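Local coordinates for hypothetical protein Rv2991 (Mycobacterium tuberculosis, PDB 1RFE) that is of unknown function but probably binds the deazaflavin coenzyme F420 and belongs to the pyridoxamine 5'-phosphate oxidase-like family of split-barrel proteins, at residues A[44-49]-A[102-107]; A[90-95]-A[132-137]; A[17-22]-A[72-77]; A[25-30]-A[58-63]. All coordinates share one frame; numbering follows the deposited sequence.

Overall arrangement
From the N terminus, helix 12-21 opens contact 3 and strand 25-30 opens contact 4. Strand 36-46 then opens contact 1. Contact 4 closes first, at 58-63, and contact 3 at 72-77, so contact 4 is nested inside contact 3. Contact 2 opens after that, at 90-95. Contact 1 closes at 102-107, crossing contacts 3 and 4, and contact 2 closes last, at 132-137, crossing contact 1. Contact 2 joins two neighbouring strands of the antiparallel sheet. The other three pack helices 98-112, 12-21 and 59-66 on that sheet. Glu49 of contact 1 and Arg135 of contact 2 form a salt bridge.

Contact 1 of 4, residues A[44-49]-A[102-107]; sequences AVIDGE and HRVGVS
Ile46, Ser107 and Ala44 carry most of this contact between the end of strand 36-46 and helix 98-112. Ile46 meets the helix with CD1, the end of its longer branch. CG1 lies anti to the carbonyl carbon (chi1 -59°), and from there CD1 reaches the helix surface. It stands 3.8 Å from Val104 CG2, and the two side chains cross at about a right angle. The same CD1 lies 4.1 Å from Arg103 CB, so it lies against the Arg103-Val104 linkage.

Ser107 gives the polar part of the contact. Its OG is anti to its own backbone N (chi1 162°). Val45 N donates to this oxygen at 2.9 Å, and the bond is fairly straight, 162° at the hydrogen. The strand belongs to a beta hairpin: a type I' turn from Ile46 to Glu49 leads back into strand 49-55. The backbone of Ala44 bonds to Trp51 across the hairpin. The N-H of Val45 points the other way, and the helix serine supplies its acceptor.

Ala44 is buried beside this bond. Its CB lies 3.4 Å from Ser107 OG and 3.7 Å from Ser107 CB. The same Ala44 CB lies 4.2 Å from Val104 CG1. The two methyls of Val104 are thus shared out, CG1 to Ala44 and CG2 to Ile46. Val104 also touches Trp51 and Glu53 of the returning strand, and Val108, a little further along the helix, touches Ala44.

Contact 2 of 4, residues A[90-95]-A[132-137]; sequences GVAEIV and VGVRIV
Val91, Glu93 and Val95 pair with Val137, Arg135 and Gly133 in a regular antiparallel strand pair. It joins strands 84-95 and 131-138 in the split beta barrel expected for this family. All three are hydrogen-bonded pairs, each with two backbone bonds; the shortest runs from Val137 N to Val91 O, 2.8 Å. Ala92 with Ile136 and Ile94 with Val134 are the non-hydrogen-bonded pairs between them. CA-H groups add weaker contacts, such as Ala92 CA to Arg135 O at 3.1 Å.

The apolar contacts on the face of Ala92 and Ile94 run diagonally. Ala92 CB meets Val134 CG1 at 3.7 Å. Ile94 CG2 meets Val132 CG2 at 3.9 Å. Leu64 of helix 59-66 packs on Ala92, Ile94 and Val134 on this face. On the other face, Val91 CG2 lies 4.1 Å from Val137 CB.

The charged interaction is also on that second face. Glu93 and Arg135 both have CG anti to the backbone N, and both chains run out extended from the sheet. They form a salt bridge, while the NE of Arg135 turns to Glu49. The bridging hydrogen bond is weak, with only 126° at the hydrogen, and the carboxylate and guanidinium planes stand 85° apart. Arg135 NH1 reaches Glu93 OE1 at 3.0 Å, and Val137 CG2 sits over the centre of one guanidinium face.

Contact 3 of 4, residues A[17-22]-A[72-77]; sequences DFVNSS and FLLEDG
Leu74 meets three side chains of the 17-22 segment: Phe18, Val19 and Ser22. Its CB lies 3.6 Å from Phe18 CE2, and the two side chains slide past each other in opposite directions. CG is anti to the carbonyl carbon (chi1 -69°), and the two methyls branching from it part. CD1 goes to Val19 CG2 at 3.8 Å, with the side chains crossing at about a right angle. CD2 goes to Ser22 CB at 3.9 Å.

The 17-21 part of helix 12-21 runs nearly perpendicular, at 86°, to residues 72-76 of strand 69-76. Val19 also touches Val45, Ile50 and Phe88 from three other strands. This is consistent with a helix that lies across one end of the barrel.

Glu75 points the other way, and here the backbone makes the contact, its C lying near the ring plane of Phe18 at the CZ edge. Asp76 turns back to the helix. Its OD1 comes to the edge of the same ring, 3.5 Å from Phe18 CE1. Ring and carboxylate planes are 71° apart. The charge of Asp76 has its main partner in Arg84, whose NE forms a salt bridge with OD1. The Phe18 ring is therefore bordered at its edge by strand residues. One of its faces carries Ser22 OG, 3.5 Å above the ring centre. That hydroxyl donates to Phe18 O at 2.8 Å, from the opposite side of the carbonyl plane to Ser22 N.

Contact 4 of 4, residues A[25-30]-A[58-63]; sequences GTLATI and SQKAVN
Thr29 and Asn63 join a barrel strand to the helix packed on it, strand 25-30 to helix 59-66. Thr29 OG1 donates to Asn63 OD1 at 2.9 Å, in the carbonyl plane and on a lone pair. The hydroxyl sits between the backbone N and the carbonyl carbon of Thr29 (chi1 58°), and the two side chains cross at about a right angle. His37 ND1 is a second hydrogen-bond partner of Asn63 OD1, so OD1 of this buried asparagine has two hydrogen-bond partners. Asn63 ND2 makes a weak bond to Gln59 OE1, one helical turn back.

Ile30 takes part through its backbone. Its O lies 3.3 Å from Asn63 CG. A water donates to Ile30 O at 2.8 Å and to Asn63 O at 3.1 Å, bridging the two backbones. Lys60 adds loose carbon contacts with the inner part of its chain: CB lies 4.1 Å from Thr29 CG2, and CD is 4.3 Å from Leu27 CD2. The chain is bent from chi2 onward, and NZ turns from the strand.

Ser58 is the N-cap of the helix, with a weak bond from Ala61 N to its OG. A helix held against the strands in this way is consistent with the split-barrel fold of the FMN-binding superfamily.

Contact 1 of 4, residues A[44-49]-A[102-107]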
loop_
_atom_site.group_PDB
_atom_site.type_symbol
_atom_site.label_atom_id
_atom_site.label_comp_id
_atom_site.label_asym_id
_atom_site.label_seq_id
_atom_site.Cartn_x
_atom_site.Cartn_y
_atom_site.Cartn_z
ATOM N N ALA A 44 3.199 6.036 -1.633
ATOM C CA ALA A 44 3.722 6.386 -2.934
ATOM C C ALA A 44 3.725 5.194 -3.871
ATOM O O ALA A 44 3.728 4.025 -3.429
ATOM C CB ALA A 44 5.130 6.984 -2.825
ATOM N N VAL A 45 3.708 5.501 -5.169
ATOM C CA VAL A 45 3.854 4.498 -6.227
ATOM C C VAL A 45 4.944 4.926 -7.203
ATOM O O VAL A 45 4.841 5.990 -7.844
ATOM C CB VAL A 45 2.531 4.246 -7.021
ATOM C CG1 VAL A 45 2.696 3.061 -7.920
ATOM C CG2 VAL A 45 1.304 3.995 -6.064
ATOM N N ILE A 46 5.983 4.120 -7.331
ATOM C CA ILE A 46 7.132 4.458 -8.171
ATOM C C ILE A 46 7.570 3.241 -9.002
ATOM O O ILE A 46 7.895 2.205 -8.446
ATOM C CB ILE A 46 8.290 4.893 -7.295
ATOM C CG1 ILE A 46 7.887 6.109 -6.445
ATOM C CG2 ILE A 46 9.540 5.167 -8.159
ATOM C CD1 ILE A 46 8.779 6.338 -5.320
ATOM N N ASP A 47 7.538 3.380 -10.336
ATOM C CA ASP A 47 7.900 2.294 -11.258
ATOM C C ASP A 47 7.163 0.994 -10.937
ATOM O O ASP A 47 7.765 -0.092 -10.908
ATOM C CB ASP A 47 9.431 2.029 -11.238
ATOM C CG ASP A 47 10.238 3.222 -11.722
ATOM O OD1 ASP A 47 9.760 3.901 -12.679
ATOM O OD2 ASP A 47 11.346 3.560 -11.197
ATOM N N GLY A 48 5.875 1.131 -10.664
ATOM C CA GLY A 48 5.017 0.013 -10.359
ATOM C C GLY A 48 4.978 -0.461 -8.916
ATOM O O GLY A 48 4.205 -1.370 -8.595
ATOM N N GLU A 49 5.809 0.091 -8.047
ATOM C CA GLU A 49 5.991 -0.481 -6.707
ATOM C C GLU A 49 5.512 0.476 -5.644
ATOM O O GLU A 49 5.685 1.683 -5.789
ATOM C CB GLU A 49 7.474 -0.768 -6.417
ATOM C CG GLU A 49 8.109 -1.888 -7.251
ATOM C CD GLU A 49 9.531 -2.186 -6.774
ATOM O OE1 GLU A 49 10.371 -1.239 -6.780
ATOM O OE2 GLU A 49 9.781 -3.357 -6.390
ATOM N N HIS A 102 13.083 11.841 -2.451
ATOM C CA HIS A 102 12.420 12.947 -3.091
ATOM C C HIS A 102 11.293 12.421 -4.038
ATOM O O HIS A 102 10.184 12.958 -4.039
ATOM C CB HIS A 102 13.450 13.790 -3.868
ATOM C CG HIS A 102 12.824 14.891 -4.633
ATOM N ND1 HIS A 102 12.265 15.979 -4.004
ATOM C CD2 HIS A 102 12.565 15.033 -5.952
ATOM C CE1 HIS A 102 11.753 16.785 -4.920
ATOM N NE2 HIS A 102 11.919 16.234 -6.108
ATOM N N ARG A 103 11.575 11.357 -4.787
ATOM C CA ARG A 103 10.549 10.654 -5.581
ATOM C C ARG A 103 9.353 10.136 -4.731
ATOM O O ARG A 103 8.208 10.211 -5.168
ATOM C CB ARG A 103 11.200 9.481 -6.338
ATOM C CG ARG A 103 12.237 9.903 -7.373
ATOM C CD ARG A 103 12.564 8.858 -8.439
ATOM N NE ARG A 103 13.450 7.840 -7.878
ATOM C CZ ARG A 103 14.789 7.759 -8.026
ATOM N NH1 ARG A 103 15.465 8.590 -8.785
ATOM N NH2 ARG A 103 15.451 6.788 -7.415
ATOM N N VAL A 104 9.628 9.618 -3.526
ATOM C CA VAL A 104 8.574 9.203 -2.583
ATOM C C VAL A 104 7.763 10.426 -2.222
ATOM O O VAL A 104 6.533 10.410 -2.359
ATOM C CB VAL A 104 9.154 8.451 -1.311
ATOM C CG1 VAL A 104 8.096 8.302 -0.202
ATOM C CG2 VAL A 104 9.645 7.106 -1.726
ATOM N N GLY A 105 8.444 11.527 -1.891
ATOM C CA GLY A 105 7.779 12.723 -1.428
ATOM C C GLY A 105 6.896 13.315 -2.518
ATOM O O GLY A 105 5.774 13.726 -2.241
ATOM N N VAL A 106 7.389 13.270 -3.763
ATOM C CA VAL A 106 6.682 13.801 -4.904
ATOM C C VAL A 106 5.466 12.971 -5.262
ATOM O O VAL A 106 4.448 13.520 -5.698
ATOM C CB VAL A 106 7.664 14.017 -6.080
ATOM C CG1 VAL A 106 6.973 14.137 -7.434
ATOM C CG2 VAL A 106 8.540 15.289 -5.792
ATOM N N SER A 107 5.573 11.646 -5.127
ATOM C CA SER A 107 4.490 10.760 -5.470
ATOM C C SER A 107 3.361 10.916 -4.462
ATOM O O SER A 107 2.195 10.946 -4.851
ATOM C CB SER A 107 4.948 9.283 -5.664
ATOM O OG SER A 107 3.852 8.415 -5.600
#

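Contact 2 of 4, residues A[90-95]-A[132-137]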
loop_
_atom_site.group_PDB
_atom_site.type_symbol
_atom_site.label_atom_id
_atom_site.label_comp_id
_atom_site.label_asym_id
_atom_site.label_seq_id
_atom_site.Cartn_x
_atom_site.Cartn_y
_atom_site.Cartn_z
ATOM N N GLY A 90 5.727 -9.991 1.301
ATOM C CA GLY A 90 7.073 -9.849 0.752
ATOM C C GLY A 90 8.086 -9.370 1.727
ATOM O O GLY A 90 8.067 -9.746 2.917
ATOM N N VAL A 91 8.970 -8.524 1.193
ATOM C CA VAL A 91 10.050 -7.922 1.949
ATOM C C VAL A 91 10.073 -6.424 1.632
ATOM O O VAL A 91 9.699 -5.989 0.538
ATOM C CB VAL A 91 11.421 -8.580 1.633
ATOM C CG1 VAL A 91 11.409 -10.055 1.968
ATOM C CG2 VAL A 91 11.811 -8.382 0.176
ATOM N N ALA A 92 10.440 -5.646 2.632
ATOM C CA ALA A 92 10.673 -4.228 2.493
ATOM C C ALA A 92 12.181 -3.959 2.478
ATOM O O ALA A 92 12.896 -4.609 3.207
ATOM C CB ALA A 92 10.123 -3.525 3.663
ATOM N N GLU A 93 12.631 -3.009 1.637
ATOM C CA GLU A 93 13.923 -2.348 1.801
ATOM C C GLU A 93 13.746 -0.918 2.347
ATOM O O GLU A 93 12.918 -0.156 1.885
ATOM C CB GLU A 93 14.628 -2.263 0.469
ATOM C CG GLU A 93 16.021 -1.641 0.519
ATOM C CD GLU A 93 16.557 -1.309 -0.879
ATOM O OE1 GLU A 93 15.826 -1.576 -1.868
ATOM O OE2 GLU A 93 17.694 -0.758 -0.973
ATOM N N ILE A 94 14.578 -0.586 3.328
ATOM C CA ILE A 94 14.736 0.740 3.868
ATOM C C ILE A 94 15.817 1.488 3.091
ATOM O O ILE A 94 16.932 1.025 2.927
ATOM C CB ILE A 94 15.012 0.640 5.379
ATOM C CG1 ILE A 94 13.849 -0.103 6.030
ATOM C CG2 ILE A 94 15.236 1.992 6.016
ATOM C CD1 ILE A 94 13.834 -0.080 7.526
ATOM N N VAL A 95 15.430 2.643 2.570
ATOM C CA VAL A 95 16.227 3.405 1.638
ATOM C C VAL A 95 16.316 4.781 2.217
ATOM O O VAL A 95 15.270 5.357 2.516
ATOM C CB VAL A 95 15.465 3.456 0.279
ATOM C CG1 VAL A 95 16.058 4.481 -0.715
ATOM C CG2 VAL A 95 15.407 2.098 -0.316
ATOM N N VAL A 132 12.688 7.946 6.182
ATOM C CA VAL A 132 13.222 6.966 5.233
ATOM C C VAL A 132 12.124 6.526 4.272
ATOM O O VAL A 132 10.947 6.686 4.543
ATOM C CB VAL A 132 13.825 5.733 5.939
ATOM C CG1 VAL A 132 14.964 6.164 6.846
ATOM C CG2 VAL A 132 12.792 4.930 6.706
ATOM N N GLY A 133 12.533 5.973 3.144
ATOM C CA GLY A 133 11.633 5.340 2.208
ATOM C C GLY A 133 11.540 3.853 2.537
ATOM O O GLY A 133 12.526 3.273 2.991
ATOM N N VAL A 134 10.362 3.249 2.313
ATOM C CA VAL A 134 10.179 1.831 2.505
ATOM C C VAL A 134 9.617 1.253 1.227
ATOM O O VAL A 134 8.449 1.458 0.892
ATOM C CB VAL A 134 9.242 1.527 3.717
ATOM C CG1 VAL A 134 8.930 0.016 3.797
ATOM C CG2 VAL A 134 9.888 1.981 5.018
ATOM N N ARG A 135 10.449 0.560 0.490
ATOM C CA ARG A 135 10.031 -0.054 -0.729
ATOM C C ARG A 135 9.469 -1.448 -0.448
ATOM O O ARG A 135 10.144 -2.279 0.091
ATOM C CB ARG A 135 11.223 -0.111 -1.681
ATOM C CG ARG A 135 11.059 -0.830 -3.013
ATOM C CD ARG A 135 12.448 -0.892 -3.725
ATOM N NE ARG A 135 12.640 -1.917 -4.727
ATOM C CZ ARG A 135 13.379 -3.048 -4.601
ATOM N NH1 ARG A 135 14.070 -3.392 -3.496
ATOM N NH2 ARG A 135 13.444 -3.855 -5.650
ATOM N N ILE A 136 8.226 -1.672 -0.855
ATOM C CA ILE A 136 7.558 -2.965 -0.722
ATOM C C ILE A 136 7.788 -3.815 -1.969
ATOM O O ILE A 136 7.400 -3.469 -3.110
ATOM C CB ILE A 136 6.088 -2.766 -0.400
ATOM C CG1 ILE A 136 6.039 -1.981 0.926
ATOM C CG2 ILE A 136 5.349 -4.145 -0.342
ATOM C CD1 ILE A 136 4.703 -1.680 1.472
ATOM N N VAL A 137 8.451 -4.935 -1.747
ATOM C CA VAL A 137 8.675 -5.892 -2.820
ATOM C C VAL A 137 7.863 -7.150 -2.573
ATOM O O VAL A 137 8.084 -7.848 -1.595
ATOM C CB VAL A 137 10.129 -6.282 -2.909
ATOM C CG1 VAL A 137 10.314 -7.218 -4.138
ATOM C CG2 VAL A 137 10.974 -5.055 -3.028
#

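Contact 3 of 4, residues A[17-22]-A[72-77]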
loop_
_atom_site.group_PDB
_atom_site.type_symbol
_atom_site.label_atom_id
_atom_site.label_comp_id
_atom_site.label_asym_id
_atom_site.label_seq_id
_atom_site.Cartn_x
_atom_site.Cartn_y
_atom_site.Cartn_z
ATOM N N ASP A 17 -3.785 -0.665 -11.837
ATOM C CA ASP A 17 -4.805 0.378 -11.754
ATOM C C ASP A 17 -5.350 0.537 -10.362
ATOM O O ASP A 17 -5.540 1.648 -9.908
ATOM C CB ASP A 17 -5.992 0.122 -12.741
ATOM C CG ASP A 17 -5.585 0.256 -14.214
ATOM O OD1 ASP A 17 -4.378 0.542 -14.493
ATOM O OD2 ASP A 17 -6.399 0.095 -15.190
ATOM N N PHE A 18 -5.558 -0.575 -9.669
ATOM C CA PHE A 18 -6.133 -0.558 -8.329
ATOM C C PHE A 18 -5.131 0.063 -7.311
ATOM O O PHE A 18 -5.514 0.864 -6.470
ATOM C CB PHE A 18 -6.584 -1.982 -7.904
ATOM C CG PHE A 18 -7.299 -2.031 -6.594
ATOM C CD1 PHE A 18 -8.572 -1.481 -6.466
ATOM C CD2 PHE A 18 -6.706 -2.650 -5.469
ATOM C CE1 PHE A 18 -9.264 -1.531 -5.244
ATOM C CE2 PHE A 18 -7.361 -2.686 -4.266
ATOM C CZ PHE A 18 -8.659 -2.123 -4.133
ATOM N N VAL A 19 -3.862 -0.290 -7.419
ATOM C CA VAL A 19 -2.807 0.290 -6.561
ATOM C C VAL A 19 -2.689 1.816 -6.807
ATOM O O VAL A 19 -2.528 2.574 -5.867
ATOM C CB VAL A 19 -1.460 -0.389 -6.796
ATOM C CG1 VAL A 19 -0.310 0.445 -6.261
ATOM C CG2 VAL A 19 -1.397 -1.813 -6.146
ATOM N N ASN A 20 -2.743 2.252 -8.074
ATOM C CA ASN A 20 -2.726 3.674 -8.408
ATOM C C ASN A 20 -3.970 4.405 -7.983
ATOM O O ASN A 20 -3.889 5.560 -7.562
ATOM C CB ASN A 20 -2.490 3.884 -9.917
ATOM C CG ASN A 20 -1.043 3.737 -10.293
ATOM O OD1 ASN A 20 -0.682 2.981 -11.227
ATOM N ND2 ASN A 20 -0.194 4.459 -9.587
ATOM N N SER A 21 -5.118 3.737 -8.042
ATOM C CA SER A 21 -6.378 4.358 -7.669
ATOM C C SER A 21 -6.693 4.436 -6.191
ATOM O O SER A 21 -7.319 5.400 -5.761
ATOM C CB SER A 21 -7.534 3.624 -8.333
ATOM O OG SER A 21 -7.283 3.749 -9.690
ATOM N N SER A 22 -6.261 3.452 -5.422
ATOM C CA SER A 22 -6.499 3.440 -3.973
ATOM C C SER A 22 -5.691 4.508 -3.236
ATOM O O SER A 22 -4.680 5.047 -3.761
ATOM C CB SER A 22 -6.212 2.044 -3.426
ATOM O OG SER A 22 -6.981 1.057 -4.112
ATOM N N PHE A 72 1.004 -6.219 3.011
ATOM C CA PHE A 72 0.289 -4.961 2.730
ATOM C C PHE A 72 -0.988 -5.311 2.020
ATOM O O PHE A 72 -0.962 -6.073 1.062
ATOM C CB PHE A 72 1.182 -4.026 1.911
ATOM C CG PHE A 72 0.697 -2.604 1.830
ATOM C CD1 PHE A 72 0.923 -1.725 2.857
ATOM C CD2 PHE A 72 0.024 -2.150 0.703
ATOM C CE1 PHE A 72 0.471 -0.415 2.758
ATOM C CE2 PHE A 72 -0.405 -0.857 0.597
ATOM C CZ PHE A 72 -0.179 0.019 1.633
ATOM N N LEU A 73 -2.107 -4.734 2.479
ATOM C CA LEU A 73 -3.432 -5.070 1.976
ATOM C C LEU A 73 -4.216 -3.816 1.551
ATOM O O LEU A 73 -4.327 -2.858 2.301
ATOM C CB LEU A 73 -4.234 -5.850 3.041
ATOM C CG LEU A 73 -5.633 -6.416 2.626
ATOM C CD1 LEU A 73 -6.049 -7.664 3.398
ATOM C CD2 LEU A 73 -6.761 -5.397 2.840
ATOM N N LEU A 74 -4.755 -3.867 0.341
ATOM C CA LEU A 74 -5.658 -2.875 -0.200
ATOM C C LEU A 74 -7.002 -3.524 -0.471
ATOM O O LEU A 74 -7.058 -4.600 -1.040
ATOM C CB LEU A 74 -5.113 -2.335 -1.529
ATOM C CG LEU A 74 -3.856 -1.473 -1.497
ATOM C CD1 LEU A 74 -3.239 -1.318 -2.864
ATOM C CD2 LEU A 74 -4.205 -0.103 -0.875
ATOM N N GLU A 75 -8.079 -2.829 -0.148
ATOM C CA GLU A 75 -9.395 -3.371 -0.309
ATOM C C GLU A 75 -10.410 -2.266 -0.475
ATOM O O GLU A 75 -10.290 -1.192 0.155
ATOM C CB GLU A 75 -9.714 -4.278 0.918
ATOM C CG GLU A 75 -11.007 -4.084 1.693
ATOM C CD GLU A 75 -11.132 -2.793 2.473
ATOM O OE1 GLU A 75 -10.183 -2.399 3.186
ATOM O OE2 GLU A 75 -12.217 -2.180 2.376
ATOM N N ASP A 76 -11.413 -2.506 -1.320
ATOM C CA ASP A 76 -12.581 -1.667 -1.259
ATOM C C ASP A 76 -13.857 -2.408 -1.644
ATOM O O ASP A 76 -13.853 -3.629 -1.752
ATOM C CB ASP A 76 -12.349 -0.393 -2.068
ATOM C CG ASP A 76 -12.455 -0.596 -3.554
ATOM O OD1 ASP A 76 -12.543 -1.741 -4.047
ATOM O OD2 ASP A 76 -12.415 0.370 -4.337
ATOM N N GLY A 77 -14.951 -1.684 -1.786
ATOM C CA GLY A 77 -16.229 -2.319 -2.090
ATOM C C GLY A 77 -17.088 -2.436 -0.837
ATOM O O GLY A 77 -16.607 -2.860 0.204
#

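Contact 4 of 4, residues A[25-30]-A[58-63]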
loop_
_atom_site.group_PDB
_atom_site.type_symbol
_atom_site.label_atom_id
_atom_site.label_comp_id
_atom_site.label_asym_id
_atom_site.label_seq_id
_atom_site.Cartn_x
_atom_site.Cartn_y
_atom_site.Cartn_z
ATOM N N GLY A 25 -3.905 1.645 2.367
ATOM C CA GLY A 25 -3.818 0.246 2.681
ATOM C C GLY A 25 -3.414 0.027 4.129
ATOM O O GLY A 25 -3.169 0.953 4.844
ATOM N N THR A 26 -3.379 -1.238 4.516
ATOM C CA THR A 26 -2.904 -1.707 5.803
ATOM C C THR A 26 -1.575 -2.435 5.679
ATOM O O THR A 26 -1.464 -3.425 4.976
ATOM C CB THR A 26 -3.940 -2.670 6.410
ATOM O OG1 THR A 26 -5.204 -1.991 6.569
ATOM C CG2 THR A 26 -3.555 -3.072 7.833
ATOM N N LEU A 27 -0.565 -1.917 6.401
ATOM C CA LEU A 27 0.729 -2.511 6.461
ATOM C C LEU A 27 0.805 -3.332 7.734
ATOM O O LEU A 27 0.302 -2.915 8.754
ATOM C CB LEU A 27 1.803 -1.414 6.495
ATOM C CG LEU A 27 3.257 -1.867 6.707
ATOM C CD1 LEU A 27 3.801 -2.492 5.457
ATOM C CD2 LEU A 27 4.071 -0.710 7.152
ATOM N N ALA A 28 1.372 -4.531 7.637
ATOM C CA ALA A 28 1.762 -5.304 8.809
ATOM C C ALA A 28 3.278 -5.488 8.794
ATOM O O ALA A 28 3.814 -6.024 7.842
ATOM C CB ALA A 28 1.106 -6.682 8.809
ATOM N N THR A 29 3.933 -5.127 9.876
ATOM C CA THR A 29 5.316 -5.564 10.139
ATOM C C THR A 29 5.326 -6.499 11.350
ATOM O O THR A 29 4.296 -6.727 12.038
ATOM C CB THR A 29 6.257 -4.332 10.422
ATOM O OG1 THR A 29 5.764 -3.575 11.547
ATOM C CG2 THR A 29 6.236 -3.312 9.325
ATOM N N ILE A 30 6.478 -7.059 11.641
ATOM C CA ILE A 30 6.551 -8.071 12.658
ATOM C C ILE A 30 7.178 -7.442 13.900
ATOM O O ILE A 30 8.274 -6.968 13.837
ATOM C CB ILE A 30 7.392 -9.250 12.173
ATOM C CG1 ILE A 30 6.714 -9.852 10.971
ATOM C CG2 ILE A 30 7.568 -10.325 13.322
ATOM C CD1 ILE A 30 7.439 -11.012 10.387
ATOM N N SER A 58 10.818 5.237 13.761
ATOM C CA SER A 58 9.462 4.785 14.046
ATOM C C SER A 58 9.433 3.278 14.315
ATOM O O SER A 58 10.297 2.522 13.821
ATOM C CB SER A 58 8.551 5.043 12.829
ATOM O OG SER A 58 8.967 4.252 11.715
ATOM N N GLN A 59 8.396 2.816 15.005
ATOM C CA GLN A 59 8.293 1.395 15.272
ATOM C C GLN A 59 8.418 0.536 14.000
ATOM O O GLN A 59 9.026 -0.550 14.038
ATOM C CB GLN A 59 7.000 1.032 16.003
ATOM C CG GLN A 59 6.994 -0.390 16.562
ATOM C CD GLN A 59 8.125 -0.641 17.566
ATOM O OE1 GLN A 59 8.959 -1.570 17.392
ATOM N NE2 GLN A 59 8.167 0.181 18.612
ATOM N N LYS A 60 7.833 0.997 12.906
ATOM C CA LYS A 60 7.789 0.195 11.721
ATOM C C LYS A 60 9.181 0.053 11.092
ATOM O O LYS A 60 9.559 -1.056 10.664
ATOM C CB LYS A 60 6.590 0.554 10.781
ATOM C CG LYS A 60 6.626 1.756 9.827
ATOM C CD LYS A 60 5.248 2.503 9.787
ATOM C CE LYS A 60 5.051 3.569 10.969
ATOM N NZ LYS A 60 5.241 3.068 12.482
ATOM N N ALA A 61 9.967 1.130 11.140
ATOM C CA ALA A 61 11.340 1.106 10.638
ATOM C C ALA A 61 12.241 0.206 11.498
ATOM O O ALA A 61 13.065 -0.510 10.970
ATOM C CB ALA A 61 11.901 2.484 10.577
ATOM N N VAL A 62 12.046 0.251 12.803
ATOM C CA VAL A 62 12.741 -0.626 13.752
ATOM C C VAL A 62 12.353 -2.096 13.566
ATOM O O VAL A 62 13.224 -2.949 13.435
ATOM C CB VAL A 62 12.540 -0.145 15.236
ATOM C CG1 VAL A 62 12.842 -1.283 16.259
ATOM C CG2 VAL A 62 13.414 1.063 15.511
ATOM N N ASN A 63 11.064 -2.377 13.398
ATOM C CA ASN A 63 10.642 -3.745 13.087
ATOM C C ASN A 63 11.295 -4.215 11.808
ATOM O O ASN A 63 11.775 -5.362 11.670
ATOM C CB ASN A 63 9.124 -3.875 12.918
ATOM C CG ASN A 63 8.337 -3.662 14.186
ATOM O OD1 ASN A 63 7.097 -3.473 14.101
ATOM N ND2 ASN A 63 9.005 -3.635 15.373
HETATM O O HOH W 1 10.985 -7.460 13.795
#